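Local coordinates for protein glycosyl hydrolase family 88 (Pedobacter heparinus, PDB 3WIW) that hydrolyses unsaturated glucuronyl residues from heparin-derived sugars, as an unsaturated glucuronyl hydrolase of family 88 specific for heparin, at residues A[206-211]-A[220-225]; A[328-333]-A[389-394]. All blocks are in the same frame, centred on the assembly; numbering follows the deposited sequence. Where two conformers were deposited one is given.

Contact 1: residues A[206-211]-A[220-225]; sequences MKNHFR and ISYDTL
The His209 ring has Ile220 CG1 over the centre of one face and a water at its edge, in plane. The Tyr222 ring carries Ile220 CG2 on one face, offset toward the rim, with Asn208 ND2 and the same water at its edge. Ile220 thus gives one branch to each ring. The contact joins the last part of helix 192-208 and the loop after it to strand 219-222, the middle strand of a three-stranded antiparallel sheet beside the alpha6/alpha6-barrel. Ile220 CG1 makes a CH-pi contact, 3.4 Å from the centroid of the His209 ring and almost straight above it. Ile220 CG1 lies anti to its carbonyl carbon (chi1 -58°) and CG2 anti to the backbone N, which sets CG1 over His209 and CG2 over Tyr222. Ile220 CD1 reaches on to the backbone, 3.3 Å from Asn208 O.

The polar side centres on the tyrosine hydroxyl. Asn208 ND2 donates to Tyr222 OH at 3.0 Å, in a bent bond of 144°, and the amide and ring planes stand 68° apart. The water bridges the imidazole and the tyrosine hydroxyl, 2.8 Å from His209 ND1. The other ring nitrogen, NE2, is hydrogen-bonded to His218 O, which fixes the turn of the imidazole. A leucine in place of His209 would probably leave the His218 carbonyl and the bridging water without their ring nitrogens. The His209 side chain lies about 7 Å from that of Asp174, the predicted proton donor, so this buried packing is close to the probable active site. The water's second bond runs 2.7 Å from its oxygen to Tyr222 OH.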
loop_
_atom_site.group_PDB
_atom_site.type_symbol
_atom_site.label_atom_id
_atom_site.label_comp_id
_atom_site.label_asym_id
_atom_site.label_seq_id
_atom_site.Cartn_x
_atom_site.Cartn_y
_atom_site.Cartn_z
ATOM N N MET A 206 8.552 -4.420 14.821
ATOM C CA MET A 206 9.522 -3.358 14.980
ATOM C C MET A 206 10.841 -3.925 15.506
ATOM O O MET A 206 11.932 -3.497 15.095
ATOM C CB MET A 206 8.936 -2.285 15.900
ATOM C CG MET A 206 9.693 -0.993 15.927
ATOM S SD MET A 206 8.842 0.376 16.722
ATOM C CE MET A 206 10.241 1.047 17.558
ATOM N N LYS A 207 10.733 -4.898 16.408
ATOM C CA LYS A 207 11.894 -5.605 16.919
ATOM C C LYS A 207 12.519 -6.543 15.860
ATOM O O LYS A 207 13.704 -6.444 15.539
ATOM C CB LYS A 207 11.511 -6.401 18.159
ATOM C CG LYS A 207 12.659 -7.180 18.737
ATOM C CD LYS A 207 12.222 -7.988 19.945
ATOM C CE LYS A 207 13.397 -8.766 20.517
ATOM N NZ LYS A 207 12.977 -9.684 21.606
ATOM N N ASN A 208 11.718 -7.426 15.280
ATOM C CA ASN A 208 12.276 -8.567 14.566
ATOM C C ASN A 208 12.503 -8.370 13.074
ATOM O O ASN A 208 13.375 -9.017 12.495
ATOM C CB ASN A 208 11.416 -9.808 14.816
ATOM C CG ASN A 208 11.351 -10.165 16.275
ATOM O OD1 ASN A 208 12.389 -10.213 16.953
ATOM N ND2 ASN A 208 10.145 -10.406 16.777
ATOM N N HIS A 209 11.722 -7.504 12.436
ATOM C CA HIS A 209 11.858 -7.337 10.991
ATOM C C HIS A 209 12.968 -6.365 10.572
ATOM O O HIS A 209 13.231 -6.227 9.389
ATOM C CB HIS A 209 10.540 -6.868 10.355
ATOM C CG HIS A 209 9.769 -7.958 9.684
ATOM N ND1 HIS A 209 8.814 -8.709 10.340
ATOM C CD2 HIS A 209 9.772 -8.378 8.396
ATOM C CE1 HIS A 209 8.293 -9.572 9.484
ATOM N NE2 HIS A 209 8.852 -9.393 8.302
ATOM N N PHE A 210 13.603 -5.690 11.522
ATOM C CA PHE A 210 14.552 -4.621 11.204
ATOM C C PHE A 210 15.967 -4.939 11.579
ATOM O O PHE A 210 16.226 -5.452 12.664
ATOM C CB PHE A 210 14.105 -3.277 11.804
ATOM C CG PHE A 210 12.855 -2.770 11.166
ATOM C CD1 PHE A 210 11.588 -3.240 11.577
ATOM C CD2 PHE A 210 12.934 -1.901 10.084
ATOM C CE1 PHE A 210 10.432 -2.817 10.930
ATOM C CE2 PHE A 210 11.786 -1.484 9.444
ATOM C CZ PHE A 210 10.541 -1.935 9.849
ATOM N N ARG A 211 16.867 -4.652 10.643
ATOM C CA ARG A 211 18.305 -4.771 10.860
ATOM C C ARG A 211 18.809 -3.532 11.591
ATOM O O ARG A 211 18.073 -2.559 11.753
ATOM C CB ARG A 211 19.025 -4.916 9.517
ATOM C CG ARG A 211 18.490 -6.074 8.701
ATOM C CD ARG A 211 19.362 -6.362 7.472
ATOM N NE ARG A 211 18.736 -7.348 6.577
ATOM C CZ ARG A 211 17.870 -7.048 5.604
ATOM N NH1 ARG A 211 17.354 -8.010 4.868
ATOM N NH2 ARG A 211 17.546 -5.792 5.355
ATOM N N ILE A 220 9.918 -12.822 8.370
ATOM C CA ILE A 220 10.379 -13.436 9.612
ATOM C C ILE A 220 9.485 -14.641 9.881
ATOM O O ILE A 220 8.251 -14.538 9.848
ATOM C CB ILE A 220 10.298 -12.442 10.794
ATOM C CG1 ILE A 220 11.132 -11.179 10.490
ATOM C CG2 ILE A 220 10.754 -13.098 12.103
ATOM C CD1 ILE A 220 12.626 -11.422 10.369
ATOM N N SER A 221 10.113 -15.786 10.133
ATOM C CA SER A 221 9.392 -16.991 10.516
ATOM C C SER A 221 9.537 -17.218 12.007
ATOM O O SER A 221 10.648 -17.162 12.553
ATOM C CB SER A 221 9.905 -18.214 9.766
ATOM O OG SER A 221 9.092 -19.325 10.087
ATOM N N TYR A 222 8.415 -17.492 12.667
ATOM C CA TYR A 222 8.400 -17.668 14.114
ATOM C C TYR A 222 8.038 -19.078 14.544
ATOM O O TYR A 222 7.397 -19.824 13.794
ATOM C CB TYR A 222 7.351 -16.731 14.700
ATOM C CG TYR A 222 7.662 -15.252 14.606
ATOM C CD1 TYR A 222 8.390 -14.614 15.611
ATOM C CD2 TYR A 222 7.189 -14.482 13.546
ATOM C CE1 TYR A 222 8.639 -13.246 15.560
ATOM C CE2 TYR A 222 7.457 -13.107 13.475
ATOM C CZ TYR A 222 8.180 -12.500 14.494
ATOM O OH TYR A 222 8.446 -11.141 14.449
ATOM N N ASP A 223 8.403 -19.417 15.776
ATOM C CA ASP A 223 7.945 -20.633 16.418
ATOM C C ASP A 223 6.577 -20.325 16.997
ATOM O O ASP A 223 6.427 -19.382 17.782
ATOM C CB ASP A 223 8.908 -20.990 17.547
ATOM C CG ASP A 223 8.584 -22.312 18.206
ATOM O OD1 ASP A 223 7.554 -22.413 18.914
ATOM O OD2 ASP A 223 9.390 -23.247 18.049
ATOM N N THR A 224 5.571 -21.104 16.616
ATOM C CA THR A 224 4.194 -20.805 17.017
ATOM C C THR A 224 3.925 -20.929 18.507
ATOM O O THR A 224 2.971 -20.346 19.010
ATOM C CB THR A 224 3.171 -21.729 16.341
ATOM O OG1 THR A 224 3.376 -23.073 16.789
ATOM C CG2 THR A 224 3.288 -21.657 14.839
ATOM N N LEU A 225 4.738 -21.717 19.199
ATOM C CA LEU A 225 4.542 -21.943 20.623
ATOM C C LEU A 225 5.380 -20.996 21.481
ATOM O O LEU A 225 4.872 -20.403 22.446
ATOM C CB LEU A 225 4.838 -23.404 20.961
ATOM C CG LEU A 225 3.811 -24.406 20.413
ATOM C CD1 LEU A 225 4.190 -25.828 20.774
ATOM C CD2 LEU A 225 2.404 -24.099 20.915
HETATM O O HOH W 1 7.335 -9.615 12.566
#

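Contact 2: residues A[328-333]-A[389-394]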
loop_
_atom_site.group_PDB
_atom_site.type_symbol
_atom_site.label_atom_id
_atom_site.label_comp_id
_atom_site.label_asym_id
_atom_site.label_seq_id
_atom_site.Cartn_x
_atom_site.Cartn_y
_atom_site.Cartn_z
ATOM N N LYS A 328 11.501 18.488 5.302
ATOM C CA LYS A 328 12.343 17.586 4.497
ATOM C C LYS A 328 11.550 16.395 3.960
ATOM O O LYS A 328 11.783 15.938 2.845
ATOM C CB LYS A 328 13.584 17.102 5.258
ATOM C CG LYS A 328 13.292 16.266 6.493
ATOM C CD LYS A 328 14.580 15.783 7.153
ATOM C CE LYS A 328 14.278 15.037 8.451
ATOM N NZ LYS A 328 13.465 15.842 9.413
ATOM N N TYR A 329 10.593 15.906 4.747
ATOM C CA TYR A 329 9.734 14.809 4.303
ATOM C C TYR A 329 8.755 15.273 3.229
ATOM O O TYR A 329 8.564 14.593 2.212
ATOM C CB TYR A 329 8.970 14.208 5.485
ATOM C CG TYR A 329 9.861 13.733 6.598
ATOM C CD1 TYR A 329 10.951 12.896 6.334
ATOM C CD2 TYR A 329 9.610 14.097 7.914
ATOM C CE1 TYR A 329 11.776 12.443 7.365
ATOM C CE2 TYR A 329 10.424 13.654 8.952
ATOM C CZ TYR A 329 11.505 12.819 8.671
ATOM O OH TYR A 329 12.312 12.372 9.694
ATOM N N PHE A 330 8.137 16.426 3.455
ATOM C CA PHE A 330 7.214 16.973 2.472
ATOM C C PHE A 330 7.927 17.200 1.134
ATOM O O PHE A 330 7.404 16.848 0.064
ATOM C CB PHE A 330 6.639 18.299 2.959
ATOM C CG PHE A 330 5.720 18.924 1.971
ATOM C CD1 PHE A 330 4.385 18.554 1.920
ATOM C CD2 PHE A 330 6.200 19.847 1.055
ATOM C CE1 PHE A 330 3.534 19.120 0.991
ATOM C CE2 PHE A 330 5.344 20.415 0.115
ATOM C CZ PHE A 330 4.018 20.052 0.096
ATOM N N LYS A 331 9.112 17.805 1.177
ATOM C CA LYS A 331 9.850 18.131 -0.050
ATOM C C LYS A 331 10.228 16.865 -0.810
ATOM O O LYS A 331 10.115 16.808 -2.035
ATOM C CB LYS A 331 11.105 18.958 0.280
ATOM C CG LYS A 331 11.998 19.283 -0.902
ATOM C CD LYS A 331 11.282 20.124 -1.941
ATOM C CE LYS A 331 12.279 20.749 -2.932
ATOM N NZ LYS A 331 13.224 19.770 -3.560
ATOM N N PHE A 332 10.643 15.834 -0.085
ATOM C CA PHE A 332 11.053 14.587 -0.725
ATOM C C PHE A 332 9.842 13.951 -1.405
ATOM O O PHE A 332 9.928 13.509 -2.553
ATOM C CB PHE A 332 11.706 13.676 0.310
ATOM C CG PHE A 332 12.515 12.552 -0.274
ATOM C CD1 PHE A 332 11.894 11.383 -0.718
ATOM C CD2 PHE A 332 13.901 12.643 -0.347
ATOM C CE1 PHE A 332 12.652 10.325 -1.262
ATOM C CE2 PHE A 332 14.655 11.591 -0.857
ATOM C CZ PHE A 332 14.035 10.430 -1.331
ATOM N N ALA A 333 8.700 13.932 -0.714
ATOM C CA ALA A 333 7.468 13.398 -1.297
ATOM C C ALA A 333 7.042 14.202 -2.523
ATOM O O ALA A 333 6.641 13.636 -3.532
ATOM C CB ALA A 333 6.339 13.382 -0.274
ATOM N N ALA A 389 -2.521 17.566 -1.843
ATOM C CA ALA A 389 -3.481 18.634 -2.065
ATOM C C ALA A 389 -4.102 19.152 -0.765
ATOM O O ALA A 389 -4.398 20.343 -0.652
ATOM C CB ALA A 389 -4.562 18.183 -3.045
ATOM N N GLU A 390 -4.292 18.273 0.215
ATOM C CA GLU A 390 -4.851 18.684 1.497
ATOM C C GLU A 390 -3.881 19.583 2.249
ATOM O O GLU A 390 -4.280 20.595 2.824
ATOM C CB GLU A 390 -5.203 17.450 2.331
ATOM C CG GLU A 390 -5.566 17.740 3.793
ATOM C CD GLU A 390 -6.747 18.677 3.957
ATOM O OE1 GLU A 390 -7.581 18.778 3.024
ATOM O OE2 GLU A 390 -6.838 19.319 5.027
ATOM N N ILE A 391 -2.600 19.222 2.227
ATOM C CA ILE A 391 -1.581 20.022 2.889
ATOM C C ILE A 391 -1.491 21.403 2.251
ATOM O O ILE A 391 -1.477 22.413 2.942
ATOM C CB ILE A 391 -0.204 19.319 2.855
ATOM C CG1 ILE A 391 -0.216 18.096 3.783
ATOM C CG2 ILE A 391 0.920 20.289 3.273
ATOM C CD1 ILE A 391 0.945 17.148 3.544
ATOM N N LYS A 392 -1.459 21.432 0.924
ATOM C CA LYS A 392 -1.310 22.678 0.176
ATOM C C LYS A 392 -2.621 23.454 0.014
ATOM O O LYS A 392 -2.616 24.605 -0.438
ATOM C CB LYS A 392 -0.718 22.372 -1.203
ATOM C CG LYS A 392 0.710 21.846 -1.160
ATOM C CD LYS A 392 1.720 22.978 -1.070
ATOM C CE LYS A 392 1.880 23.668 -2.417
ATOM N NZ LYS A 392 2.983 24.676 -2.411
ATOM N N LYS A 393 -3.733 22.823 0.381
ATOM C CA LYS A 393 -5.076 23.429 0.238
ATOM C C LYS A 393 -5.425 23.728 -1.212
ATOM O O LYS A 393 -5.958 24.785 -1.549
ATOM C CB LYS A 393 -5.246 24.670 1.114
ATOM C CG LYS A 393 -4.977 24.370 2.564
ATOM C CD LYS A 393 -5.409 25.490 3.446
ATOM C CE LYS A 393 -4.881 25.286 4.847
ATOM N NZ LYS A 393 -5.506 26.296 5.693
ATOM N N ILE A 394 -5.112 22.774 -2.074
ATOM C CA ILE A 394 -5.373 22.897 -3.501
ATOM C C ILE A 394 -6.679 22.197 -3.861
ATOM O O ILE A 394 -6.855 21.001 -3.588
ATOM C CB ILE A 394 -4.222 22.314 -4.356
ATOM C CG1 ILE A 394 -2.923 23.090 -4.111
ATOM C CG2 ILE A 394 -4.591 22.376 -5.829
ATOM C CD1 ILE A 394 -1.672 22.383 -4.596
#
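Helices 327-340 and 375-392 of the alpha6/alpha6-barrel fold meet here through side chains at the protein surface, close to the C-terminal end of the second helix. Phe330 projects from the first helix toward the second and touches both Ile391 and Lys392. Its CG lies anti to the backbone N (chi1 178°), which carries the ring toward helix 375-392. The backbones stay well apart, with the nearest pair of CA atoms, those of Phe330 and Ile391, at 9.3 Å.

Phe330 and Ile391 run antiparallel alongside each other. The closest approach is Phe330 CE1 to Ile391 CG2, at 3.7 Å. Ile391 CD1 comes to 4.1 Å from Phe330 CD1. The Lys392 chain lies roughly perpendicular to Phe330 and is bent at chi2 and chi3. In the conformer given, its CD methylene is 3.9 Å from Phe330 CZ, with CG close by. Ile391 CG2 and Lys392 CD approach the ring obliquely.

Phe330 has further partners outside the two segments. Its ring meets that of Tyr388, the planes nearly parallel, and it also touches Leu317 of helix 306-322.

Just beyond the contact, a Schellman motif ends helix 375-392. Lys393 is its C-prime residue, with positive phi. Ile394 N returns to Ala389 O at 2.9 Å, while Lys393 N to Glu390 O is weak.

No hydrogen bond crosses between the two segments. The join rests on dispersion and the partial shielding of carbon from water, and Lys392 probably shares in it through its methylenes, at least in the conformer given.

Contact 1 closes before contact 2 opens along the chain, and both belong to the same glycosyl hydrolase family 88 fold. Their centres are 34 Å apart, and the nearest atoms about 14 Å, so they do not touch. No helix or strand is common to them. Contact 1 ties the end of helix 192-208 to the small three-stranded sheet, near the predicted catalytic and substrate-binding residues. Contact 2 pairs helices 327-340 and 375-392 at the surface, away from those sites. The contacts are therefore separate local packings of one chain, one near the probable active site and one in the outer packing of the fold.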